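Local structure of uncharacterized protein (Wolinella succinogenes, 3JYG) at residues L66-R71 and R153-P158; T92-F97 and E130-V135; A102-E107 and R112-R117. The protein is of unknown function but belongs to the 6-pyruvoyl tetrahydropterin synthase family, builds a tunnelling-fold subunit and binds a zinc ion. One frame throughout, in Å; residues are numbered along the deposited sequence.

Interaction 1 of 3, residues L66-R71 and R153-P158; sequences LNWFKR and RSRIQP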
loop_
_atom_site.group_PDB
_atom_site.type_symbol
_atom_site.label_atom_id
_atom_site.label_comp_id
_atom_site.label_asym_id
_atom_site.label_seq_id
_atom_site.Cartn_x
_atom_site.Cartn_y
_atom_site.Cartn_z
ATOM N N LEU A 66 -6.895 -14.061 -13.110
ATOM C CA LEU A 66 -6.612 -12.757 -13.715
ATOM C C LEU A 66 -5.533 -12.900 -14.815
ATOM O O LEU A 66 -5.050 -11.894 -15.385
ATOM C CB LEU A 66 -6.223 -11.723 -12.643
ATOM C CG LEU A 66 -7.396 -11.121 -11.816
ATOM C CD1 LEU A 66 -6.919 -10.274 -10.627
ATOM C CD2 LEU A 66 -8.403 -10.314 -12.721
ATOM N N ASN A 67 -5.188 -14.156 -15.132
ATOM C CA ASN A 67 -4.218 -14.442 -16.217
ATOM C C ASN A 67 -4.609 -13.840 -17.575
ATOM O O ASN A 67 -3.773 -13.328 -18.286
ATOM C CB ASN A 67 -3.921 -15.958 -16.347
ATOM C CG ASN A 67 -3.045 -16.500 -15.208
ATOM O OD1 ASN A 67 -2.444 -15.746 -14.412
ATOM N ND2 ASN A 67 -2.982 -17.823 -15.117
ATOM N N TRP A 68 -5.882 -13.918 -17.933
ATOM C CA TRP A 68 -6.381 -13.275 -19.160
ATOM C C TRP A 68 -6.138 -11.759 -19.156
ATOM O O TRP A 68 -6.040 -11.122 -20.224
ATOM C CB TRP A 68 -7.882 -13.522 -19.358
ATOM C CG TRP A 68 -8.675 -12.822 -18.308
ATOM C CD1 TRP A 68 -8.931 -13.284 -17.051
ATOM C CD2 TRP A 68 -9.252 -11.507 -18.378
ATOM N NE1 TRP A 68 -9.633 -12.351 -16.337
ATOM C CE2 TRP A 68 -9.854 -11.254 -17.125
ATOM C CE3 TRP A 68 -9.312 -10.522 -19.368
ATOM C CZ2 TRP A 68 -10.532 -10.060 -16.838
ATOM C CZ3 TRP A 68 -9.964 -9.333 -19.078
ATOM C CH2 TRP A 68 -10.571 -9.117 -17.814
ATOM N N PHE A 69 -6.103 -11.183 -17.960
ATOM C CA PHE A 69 -5.934 -9.748 -17.847
ATOM C C PHE A 69 -4.451 -9.440 -17.952
ATOM O O PHE A 69 -4.082 -8.459 -18.585
ATOM C CB PHE A 69 -6.526 -9.225 -16.542
ATOM C CG PHE A 69 -6.336 -7.740 -16.340
ATOM C CD1 PHE A 69 -7.133 -6.830 -17.016
ATOM C CD2 PHE A 69 -5.399 -7.262 -15.434
ATOM C CE1 PHE A 69 -6.989 -5.486 -16.819
ATOM C CE2 PHE A 69 -5.248 -5.910 -15.218
ATOM C CZ PHE A 69 -6.041 -5.010 -15.914
ATOM N N LYS A 70 -3.614 -10.313 -17.362
ATOM C CA LYS A 70 -2.172 -10.288 -17.551
ATOM C C LYS A 70 -1.816 -10.301 -19.040
ATOM O O LYS A 70 -1.004 -9.510 -19.495
ATOM C CB LYS A 70 -1.495 -11.492 -16.866
ATOM C CG LYS A 70 0.001 -11.313 -16.731
ATOM C CD LYS A 70 0.668 -12.306 -15.744
ATOM C CE LYS A 70 2.049 -11.769 -15.337
ATOM N NZ LYS A 70 2.958 -11.671 -16.510
ATOM N N ARG A 71 -2.447 -11.201 -19.787
ATOM C CA ARG A 71 -2.171 -11.366 -21.204
ATOM C C ARG A 71 -2.496 -10.080 -21.953
ATOM O O ARG A 71 -1.709 -9.628 -22.767
ATOM C CB ARG A 71 -2.962 -12.536 -21.775
ATOM C CG ARG A 71 -2.319 -13.136 -23.053
ATOM C CD ARG A 71 -3.079 -14.392 -23.520
ATOM N NE ARG A 71 -4.496 -14.070 -23.570
ATOM C CZ ARG A 71 -5.486 -14.923 -23.827
ATOM N NH1 ARG A 71 -5.242 -16.204 -24.096
ATOM N NH2 ARG A 71 -6.734 -14.472 -23.813
ATOM N N ARG A 153 -14.754 -4.882 -14.823
ATOM C CA ARG A 153 -16.169 -5.060 -14.417
ATOM C C ARG A 153 -16.984 -5.832 -15.436
ATOM O O ARG A 153 -17.835 -6.637 -15.051
ATOM C CB ARG A 153 -16.873 -3.745 -14.078
ATOM C CG ARG A 153 -16.408 -3.134 -12.756
ATOM C CD ARG A 153 -16.911 -1.707 -12.645
ATOM N NE ARG A 153 -18.350 -1.694 -12.379
ATOM C CZ ARG A 153 -19.133 -0.607 -12.356
ATOM N NH1 ARG A 153 -18.658 0.635 -12.615
ATOM N NH2 ARG A 153 -20.421 -0.781 -12.108
ATOM N N SER A 154 -16.706 -5.630 -16.723
ATOM C CA SER A 154 -17.557 -6.213 -17.773
ATOM C C SER A 154 -17.263 -7.671 -18.018
ATOM O O SER A 154 -18.089 -8.373 -18.618
ATOM C CB SER A 154 -17.438 -5.417 -19.080
ATOM O OG SER A 154 -16.184 -5.638 -19.684
ATOM N N ARG A 155 -16.099 -8.124 -17.556
ATOM C CA ARG A 155 -15.622 -9.515 -17.751
ATOM C C ARG A 155 -15.704 -10.464 -16.523
ATOM O O ARG A 155 -15.847 -11.665 -16.716
ATOM C CB ARG A 155 -14.158 -9.520 -18.252
ATOM C CG ARG A 155 -13.893 -8.745 -19.540
ATOM C CD ARG A 155 -14.604 -9.363 -20.735
ATOM N NE ARG A 155 -13.730 -9.428 -21.915
ATOM C CZ ARG A 155 -13.440 -8.397 -22.715
ATOM N NH1 ARG A 155 -13.938 -7.183 -22.475
ATOM N NH2 ARG A 155 -12.643 -8.581 -23.761
ATOM N N ILE A 156 -15.582 -9.977 -15.282
ATOM C CA ILE A 156 -15.398 -10.911 -14.139
ATOM C C ILE A 156 -16.651 -11.581 -13.535
ATOM O O ILE A 156 -16.542 -12.468 -12.671
ATOM C CB ILE A 156 -14.525 -10.318 -12.933
ATOM C CG1 ILE A 156 -15.120 -9.011 -12.413
ATOM C CG2 ILE A 156 -13.041 -10.184 -13.316
ATOM C CD1 ILE A 156 -16.352 -9.179 -11.543
ATOM N N GLN A 157 -17.828 -11.160 -13.975
ATOM C CA GLN A 157 -19.082 -11.802 -13.581
ATOM C C GLN A 157 -19.068 -13.332 -13.387
ATOM O O GLN A 157 -19.462 -13.804 -12.341
ATOM C CB GLN A 157 -20.168 -11.446 -14.578
ATOM C CG GLN A 157 -21.545 -11.561 -14.010
ATOM C CD GLN A 157 -22.398 -10.391 -14.450
ATOM O OE1 GLN A 157 -21.910 -9.243 -14.528
ATOM N NE2 GLN A 157 -23.678 -10.659 -14.732
ATOM N N PRO A 158 -18.620 -14.115 -14.397
ATOM C CA PRO A 158 -18.690 -15.566 -14.172
ATOM C C PRO A 158 -17.824 -16.032 -12.988
ATOM O O PRO A 158 -17.834 -17.213 -12.648
ATOM C CB PRO A 158 -18.153 -16.151 -15.485
ATOM C CG PRO A 158 -18.353 -15.057 -16.506
ATOM C CD PRO A 158 -18.148 -13.791 -15.756
#
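The carbonyl oxygen of L66, at the N-cap of helix 67-77, accepts from two backbone amides, F69 N and K70 N, each at 2.9 Å, and so closes the first turn from which W68 reaches toward R155 and I156. CG of W68 lies between its own backbone N and carbonyl carbon (chi1 68°), the setting that swings the six-membered ring out toward the C-terminal part of helix 141-155 and I156 after it. There the far corner of the indole, CH2, comes within 3.6 Å of CB of R155. Its neighbour CZ3 lies 4.0 Å from R155 CG, so the first two methylenes of the arginine, not its charged end, do the touching, approaching the ring obliquely. I156 meets it differently: CG2 stands at the ring edge, near its plane, 4.3 Å from W68 CZ2. In the tunnelling fold of this family, two helices lie between the second and third strands of an antiparallel sheet; helices 67-77 and 141-155 fit that pattern, and L66, W68 and F69 of the first all touch L152 of the second. F69 CB covers one face of the indole from within its own helix, 3.8 Å above the centre of the ring. The bends of R155 at chi2 and chi3 carry its guanidinium past the ring; its plane is within 17° of the indole's, but the two do not stack, and its NH2 forms a salt bridge with E108. The aliphatic part of the residue thus serves the apolar contact while its charge is matched elsewhere. W68 also takes part in a subunit interface: its backbone hydrogen-bonds to a second subunit, L30 of that subunit packs on it, and F28 of the same subunit meets the indole with its ring nearly perpendicular.

Interaction 2 of 3, residues T92-F97 and E130-V135; sequences TLLPHF and ESFVVV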
loop_
_atom_site.group_PDB
_atom_site.type_symbol
_atom_site.label_atom_id
_atom_site.label_comp_id
_atom_site.label_asym_id
_atom_site.label_seq_id
_atom_site.Cartn_x
_atom_site.Cartn_y
_atom_site.Cartn_z
ATOM N N THR A 92 -0.234 14.620 -36.845
ATOM C CA THR A 92 1.207 14.820 -36.970
ATOM C C THR A 92 2.029 13.548 -36.711
ATOM O O THR A 92 2.969 13.271 -37.428
ATOM C CB THR A 92 1.654 15.920 -36.019
ATOM O OG1 THR A 92 0.998 17.116 -36.431
ATOM C CG2 THR A 92 3.187 16.150 -36.073
ATOM N N LEU A 93 1.634 12.774 -35.697
ATOM C CA LEU A 93 2.329 11.555 -35.305
ATOM C C LEU A 93 1.860 10.349 -36.044
ATOM O O LEU A 93 2.636 9.432 -36.209
ATOM C CB LEU A 93 2.211 11.305 -33.793
ATOM C CG LEU A 93 2.844 12.339 -32.857
ATOM C CD1 LEU A 93 2.339 12.105 -31.409
ATOM C CD2 LEU A 93 4.328 12.283 -32.919
ATOM N N LEU A 94 0.602 10.346 -36.492
ATOM C CA LEU A 94 0.077 9.292 -37.392
ATOM C C LEU A 94 -0.451 9.839 -38.744
ATOM O O LEU A 94 -1.641 9.696 -39.045
ATOM C CB LEU A 94 -1.025 8.462 -36.689
ATOM C CG LEU A 94 -0.636 7.624 -35.461
ATOM C CD1 LEU A 94 -0.766 8.537 -34.210
ATOM C CD2 LEU A 94 -1.510 6.346 -35.334
ATOM N N PRO A 95 0.443 10.459 -39.561
ATOM C CA PRO A 95 0.026 11.140 -40.789
ATOM C C PRO A 95 -0.689 10.254 -41.816
ATOM O O PRO A 95 -1.579 10.751 -42.519
ATOM C CB PRO A 95 1.358 11.705 -41.342
ATOM C CG PRO A 95 2.423 10.787 -40.820
ATOM C CD PRO A 95 1.917 10.558 -39.376
ATOM N N HIS A 96 -0.365 8.954 -41.865
ATOM C CA HIS A 96 -1.018 8.023 -42.778
ATOM C C HIS A 96 -2.445 7.715 -42.395
ATOM O O HIS A 96 -3.138 7.044 -43.147
ATOM C CB HIS A 96 -0.229 6.700 -42.871
ATOM C CG HIS A 96 1.132 6.855 -43.469
ATOM N ND1 HIS A 96 2.202 7.363 -42.758
ATOM C CD2 HIS A 96 1.596 6.598 -44.715
ATOM C CE1 HIS A 96 3.271 7.392 -43.535
ATOM N NE2 HIS A 96 2.932 6.925 -44.726
ATOM N N PHE A 97 -2.858 8.154 -41.200
ATOM C CA PHE A 97 -4.180 7.869 -40.648
ATOM C C PHE A 97 -4.785 9.180 -40.126
ATOM O O PHE A 97 -5.516 9.192 -39.131
ATOM C CB PHE A 97 -4.074 6.826 -39.505
ATOM C CG PHE A 97 -3.580 5.469 -39.961
ATOM C CD1 PHE A 97 -2.216 5.161 -39.936
ATOM C CD2 PHE A 97 -4.478 4.527 -40.457
ATOM C CE1 PHE A 97 -1.749 3.932 -40.394
ATOM C CE2 PHE A 97 -4.039 3.299 -40.896
ATOM C CZ PHE A 97 -2.667 2.987 -40.867
ATOM N N GLU A 130 3.056 0.030 -35.518
ATOM C CA GLU A 130 2.888 -1.040 -34.527
ATOM C C GLU A 130 2.920 -0.521 -33.084
ATOM O O GLU A 130 2.331 -1.153 -32.205
ATOM C CB GLU A 130 3.878 -2.206 -34.698
ATOM C CG GLU A 130 3.724 -2.914 -36.057
ATOM C CD GLU A 130 2.929 -4.232 -36.017
ATOM O OE1 GLU A 130 1.971 -4.386 -35.218
ATOM O OE2 GLU A 130 3.283 -5.141 -36.811
ATOM N N SER A 131 3.574 0.622 -32.844
ATOM C CA SER A 131 3.662 1.170 -31.460
ATOM C C SER A 131 2.338 1.650 -30.866
ATOM O O SER A 131 2.136 1.588 -29.675
ATOM C CB SER A 131 4.609 2.348 -31.393
ATOM O OG SER A 131 5.792 2.105 -32.096
ATOM N N PHE A 132 1.423 2.153 -31.683
ATOM C CA PHE A 132 0.322 2.950 -31.115
ATOM C C PHE A 132 -0.871 2.165 -30.614
ATOM O O PHE A 132 -1.334 1.234 -31.290
ATOM C CB PHE A 132 -0.172 3.968 -32.138
ATOM C CG PHE A 132 0.794 5.062 -32.388
ATOM C CD1 PHE A 132 1.057 6.021 -31.400
ATOM C CD2 PHE A 132 1.483 5.142 -33.626
ATOM C CE1 PHE A 132 1.971 7.033 -31.632
ATOM C CE2 PHE A 132 2.389 6.179 -33.845
ATOM C CZ PHE A 132 2.617 7.114 -32.881
ATOM N N VAL A 133 -1.339 2.544 -29.412
ATOM C CA VAL A 133 -2.587 2.033 -28.878
ATOM C C VAL A 133 -3.461 3.266 -28.796
ATOM O O VAL A 133 -3.124 4.216 -28.087
ATOM C CB VAL A 133 -2.389 1.442 -27.470
ATOM C CG1 VAL A 133 -3.725 1.215 -26.783
ATOM C CG2 VAL A 133 -1.630 0.086 -27.582
ATOM N N VAL A 134 -4.548 3.262 -29.566
ATOM C CA VAL A 134 -5.357 4.463 -29.661
ATOM C C VAL A 134 -6.556 4.336 -28.740
ATOM O O VAL A 134 -7.245 3.317 -28.776
ATOM C CB VAL A 134 -5.778 4.777 -31.124
ATOM C CG1 VAL A 134 -6.616 6.086 -31.187
ATOM C CG2 VAL A 134 -4.530 4.877 -32.036
ATOM N N VAL A 135 -6.802 5.363 -27.915
ATOM C CA VAL A 135 -7.881 5.271 -26.904
ATOM C C VAL A 135 -8.756 6.524 -26.952
ATOM O O VAL A 135 -8.311 7.553 -27.409
ATOM C CB VAL A 135 -7.339 5.057 -25.427
ATOM C CG1 VAL A 135 -6.739 3.590 -25.208
ATOM C CG2 VAL A 135 -6.382 6.215 -24.979
#
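One face of the F132 ring is taken by the branched end of L94, while the carbonyl oxygen of L93 approaches the outer part of the same ring obliquely. L94 CD1 stands almost over the ring centre, 3.8 Å from the centroid and 7° off the normal, a CH-pi contact of nearly vertical geometry. CG of L94 lies above the rim between F132 CD2 and CE2, 3.7 Å from CE2. The second methyl does not share the face: L94 CD2 is shifted just beyond the rim, beside F132 CD2 and 3.7 Å away from it. The two side chains run past each other in opposite directions, an overlap that lets the leucine reach back along the ring while the phenylalanine reaches out toward L93. There CB of L93 lies 4.3 Å from F132 CZ, and the slanting L93 O comes to 4.0 Å from F132 CE2.

Position in the chain explains how the leucine is presented. L94 is the first residue to leave helical geometry after helix 90-93, and its carbonyl oxygen accepts from F97 N at 2.9 Å in the short 3-10 turn that follows. F132 opens strand 132-135, which lies between strands 110-113 and 80-84 in the mixed sheet. The surroundings are largely hydrocarbon too: L94 also touches V113 and Y129, and L93 touches I83. With only carbon side-chain atoms meeting across the interface, the join between the helix end and the sheet is probably held by close fit and burial of apolar surface, with the CH-pi contact adding a modest, weakly directional term.

Interaction 3 of 3, residues A102-E107 and R112-R117; sequences ALVWME and RVDFER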
loop_
_atom_site.group_PDB
_atom_site.type_symbol
_atom_site.label_atom_id
_atom_site.label_comp_id
_atom_site.label_asym_id
_atom_site.label_seq_id
_atom_site.Cartn_x
_atom_site.Cartn_y
_atom_site.Cartn_z
ATOM N N ALA A 102 -9.308 4.577 -40.730
ATOM C CA ALA A 102 -8.840 3.197 -40.932
ATOM C C ALA A 102 -8.217 2.689 -39.629
ATOM O O ALA A 102 -7.035 2.336 -39.588
ATOM C CB ALA A 102 -7.821 3.131 -42.114
ATOM N N LEU A 103 -9.007 2.683 -38.556
ATOM C CA LEU A 103 -8.536 2.183 -37.252
ATOM C C LEU A 103 -9.388 1.003 -36.938
ATOM O O LEU A 103 -10.560 0.978 -37.283
ATOM C CB LEU A 103 -8.722 3.221 -36.137
ATOM C CG LEU A 103 -8.169 4.625 -36.353
ATOM C CD1 LEU A 103 -8.485 5.425 -35.107
ATOM C CD2 LEU A 103 -6.687 4.555 -36.604
ATOM N N VAL A 104 -8.804 0.010 -36.288
ATOM C CA VAL A 104 -9.532 -1.198 -35.979
ATOM C C VAL A 104 -9.806 -1.198 -34.475
ATOM O O VAL A 104 -8.881 -1.361 -33.681
ATOM C CB VAL A 104 -8.704 -2.441 -36.415
ATOM C CG1 VAL A 104 -9.552 -3.727 -36.278
ATOM C CG2 VAL A 104 -8.122 -2.245 -37.856
ATOM N N TRP A 105 -11.078 -1.002 -34.088
ATOM C CA TRP A 105 -11.449 -0.858 -32.670
ATOM C C TRP A 105 -11.714 -2.211 -32.151
ATOM O O TRP A 105 -12.437 -2.971 -32.765
ATOM C CB TRP A 105 -12.708 0.006 -32.467
ATOM C CG TRP A 105 -12.415 1.364 -32.810
ATOM C CD1 TRP A 105 -12.555 1.940 -34.037
ATOM C CD2 TRP A 105 -11.834 2.355 -31.954
ATOM N NE1 TRP A 105 -12.112 3.239 -34.002
ATOM C CE2 TRP A 105 -11.653 3.522 -32.743
ATOM C CE3 TRP A 105 -11.448 2.372 -30.604
ATOM C CZ2 TRP A 105 -11.125 4.682 -32.241
ATOM C CZ3 TRP A 105 -10.911 3.547 -30.089
ATOM C CH2 TRP A 105 -10.739 4.683 -30.922
HETATM N N MSE A 106 -11.138 -2.510 -31.007
HETATM C CA MSE A 106 -11.287 -3.822 -30.415
HETATM C C MSE A 106 -12.361 -3.729 -29.361
HETATM O O MSE A 106 -12.747 -2.640 -28.960
HETATM C CB MSE A 106 -9.946 -4.249 -29.822
HETATM C CG MSE A 106 -8.803 -3.914 -30.770
HETATM SE SE MSE A 106 -9.053 -4.963 -32.410
HETATM C CE MSE A 106 -7.431 -4.373 -33.354
ATOM N N GLU A 107 -12.832 -4.871 -28.899
ATOM C CA GLU A 107 -13.884 -4.884 -27.875
ATOM C C GLU A 107 -13.489 -4.090 -26.596
ATOM O O GLU A 107 -14.318 -3.371 -26.046
ATOM C CB GLU A 107 -14.271 -6.318 -27.529
ATOM C CG GLU A 107 -15.332 -6.930 -28.433
ATOM C CD GLU A 107 -16.335 -7.763 -27.619
ATOM O OE1 GLU A 107 -15.890 -8.595 -26.774
ATOM O OE2 GLU A 107 -17.571 -7.563 -27.797
ATOM N N ARG A 112 -6.033 -0.301 -32.905
ATOM C CA ARG A 112 -4.784 -0.320 -33.664
ATOM C C ARG A 112 -5.043 0.217 -35.065
ATOM O O ARG A 112 -6.196 0.219 -35.545
ATOM C CB ARG A 112 -4.218 -1.728 -33.739
ATOM C CG ARG A 112 -3.947 -2.311 -32.359
ATOM C CD ARG A 112 -3.186 -3.588 -32.458
ATOM N NE ARG A 112 -1.773 -3.264 -32.403
ATOM C CZ ARG A 112 -0.843 -3.681 -33.257
ATOM N NH1 ARG A 112 -1.143 -4.504 -34.271
ATOM N NH2 ARG A 112 0.399 -3.289 -33.054
ATOM N N VAL A 113 -4.005 0.695 -35.740
ATOM C CA VAL A 113 -4.213 1.105 -37.128
ATOM C C VAL A 113 -4.566 -0.133 -37.982
ATOM O O VAL A 113 -4.255 -1.268 -37.604
ATOM C CB VAL A 113 -3.012 1.897 -37.683
ATOM C CG1 VAL A 113 -2.809 3.169 -36.855
ATOM C CG2 VAL A 113 -1.746 1.010 -37.702
ATOM N N ASP A 114 -5.294 0.090 -39.073
ATOM C CA ASP A 114 -5.501 -0.917 -40.094
ATOM C C ASP A 114 -4.209 -0.966 -40.899
ATOM O O ASP A 114 -3.919 -0.027 -41.634
ATOM C CB ASP A 114 -6.653 -0.511 -41.048
ATOM C CG ASP A 114 -6.978 -1.609 -42.076
ATOM O OD1 ASP A 114 -6.142 -2.527 -42.298
ATOM O OD2 ASP A 114 -8.084 -1.542 -42.655
ATOM N N PHE A 115 -3.447 -2.046 -40.764
ATOM C CA PHE A 115 -2.167 -2.152 -41.473
ATOM C C PHE A 115 -2.251 -2.325 -42.987
ATOM O O PHE A 115 -1.294 -2.023 -43.708
ATOM C CB PHE A 115 -1.292 -3.213 -40.832
ATOM C CG PHE A 115 -0.716 -2.783 -39.509
ATOM C CD1 PHE A 115 0.509 -2.130 -39.456
ATOM C CD2 PHE A 115 -1.406 -3.012 -38.322
ATOM C CE1 PHE A 115 1.057 -1.718 -38.224
ATOM C CE2 PHE A 115 -0.859 -2.595 -37.085
ATOM C CZ PHE A 115 0.375 -1.949 -37.053
ATOM N N GLU A 116 -3.402 -2.771 -43.476
ATOM C CA GLU A 116 -3.676 -2.757 -44.930
ATOM C C GLU A 116 -3.379 -1.417 -45.570
ATOM O O GLU A 116 -2.849 -1.372 -46.673
ATOM C CB GLU A 116 -5.124 -3.163 -45.246
ATOM C CG GLU A 116 -5.431 -4.635 -44.915
ATOM C CD GLU A 116 -4.682 -5.617 -45.827
ATOM O OE1 GLU A 116 -4.534 -5.332 -47.056
ATOM O OE2 GLU A 116 -4.232 -6.672 -45.307
ATOM N N ARG A 117 -3.687 -0.323 -44.898
ATOM C CA ARG A 117 -3.514 0.950 -45.570
ATOM C C ARG A 117 -2.048 1.443 -45.673
ATOM O O ARG A 117 -1.757 2.331 -46.477
ATOM C CB ARG A 117 -4.550 2.000 -45.091
ATOM C CG ARG A 117 -4.133 3.010 -44.020
ATOM C CD ARG A 117 -4.599 4.503 -44.334
ATOM N NE ARG A 117 -6.050 4.754 -44.464
ATOM C CZ ARG A 117 -6.691 5.855 -44.033
ATOM N NH1 ARG A 117 -6.043 6.839 -43.423
ATOM N NH2 ARG A 117 -8.009 5.973 -44.201
#
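Strands 103-105 and 110-113 form a beta hairpin at the margin of the sheet, with 103-105 the outermost strand there within this chain. Its tight part is backbone. V104 and R112 are an antiparallel hydrogen-bonded pair: V104 N gives to R112 O at 2.7 Å and 179°, almost perfectly straight, whereas the return bond from R112 N to V104 O is longer, 3.1 Å, and bent to 153°. L103 and V113 form the adjoining non-hydrogen-bonded pair; their side chains diverge, though L103 CD2 still touches V113 CG1. Beyond that pair D114 N gives to A102 O at 2.9 Å, which carries the pairing into the segment that leaves the strand. V104 closes over this corner with CG2, 3.7 Å from D114 CA.

Toward the hairpin turn the packing thins. There the CE methyl of the selenomethionine M106 lies 4.2 Å from CG of R112, an oblique brush against the methylenes only, since the guanidinium leads away to a salt bridge with E130. The A102 end, by contrast, stays close even where it borders solvent. D114 turns its carboxylate forward along its own chain: with CG anti to the backbone N (chi1 -175°), OD1 accepts from E116 N as an Asx turn, met from above the carboxylate plane. The exposed R117 then folds across the start of the hairpin, its NH2 in a salt bridge with D99 and its NH1 bonded to H96 O. Held at those points, its guanidinium offers a face to A102, whose CB sits off-centre 3.1 Å above the plane and 3.4 Å from R117 NE.

The three contacts are nested along the chain: interaction 3 lies inside the loop closed by interaction 2, which lies inside that closed by interaction 1. Interactions 2 and 3, with centres about 10 Å apart, work on neighbouring strands of one sheet, 132-135 and 110-113, and touch directly, F97 packing on R117 and D114. Interaction 1 has its centre about 27 Å from that of interaction 2, across the centre of the chain, and about 23 Å from that of interaction 3, whose nearest atoms come within about 4 Å without touching. It joins the two helices that fit the tunnelling-fold pattern, whereas the other two bind together the region inserted between those helices, which extends the sheet.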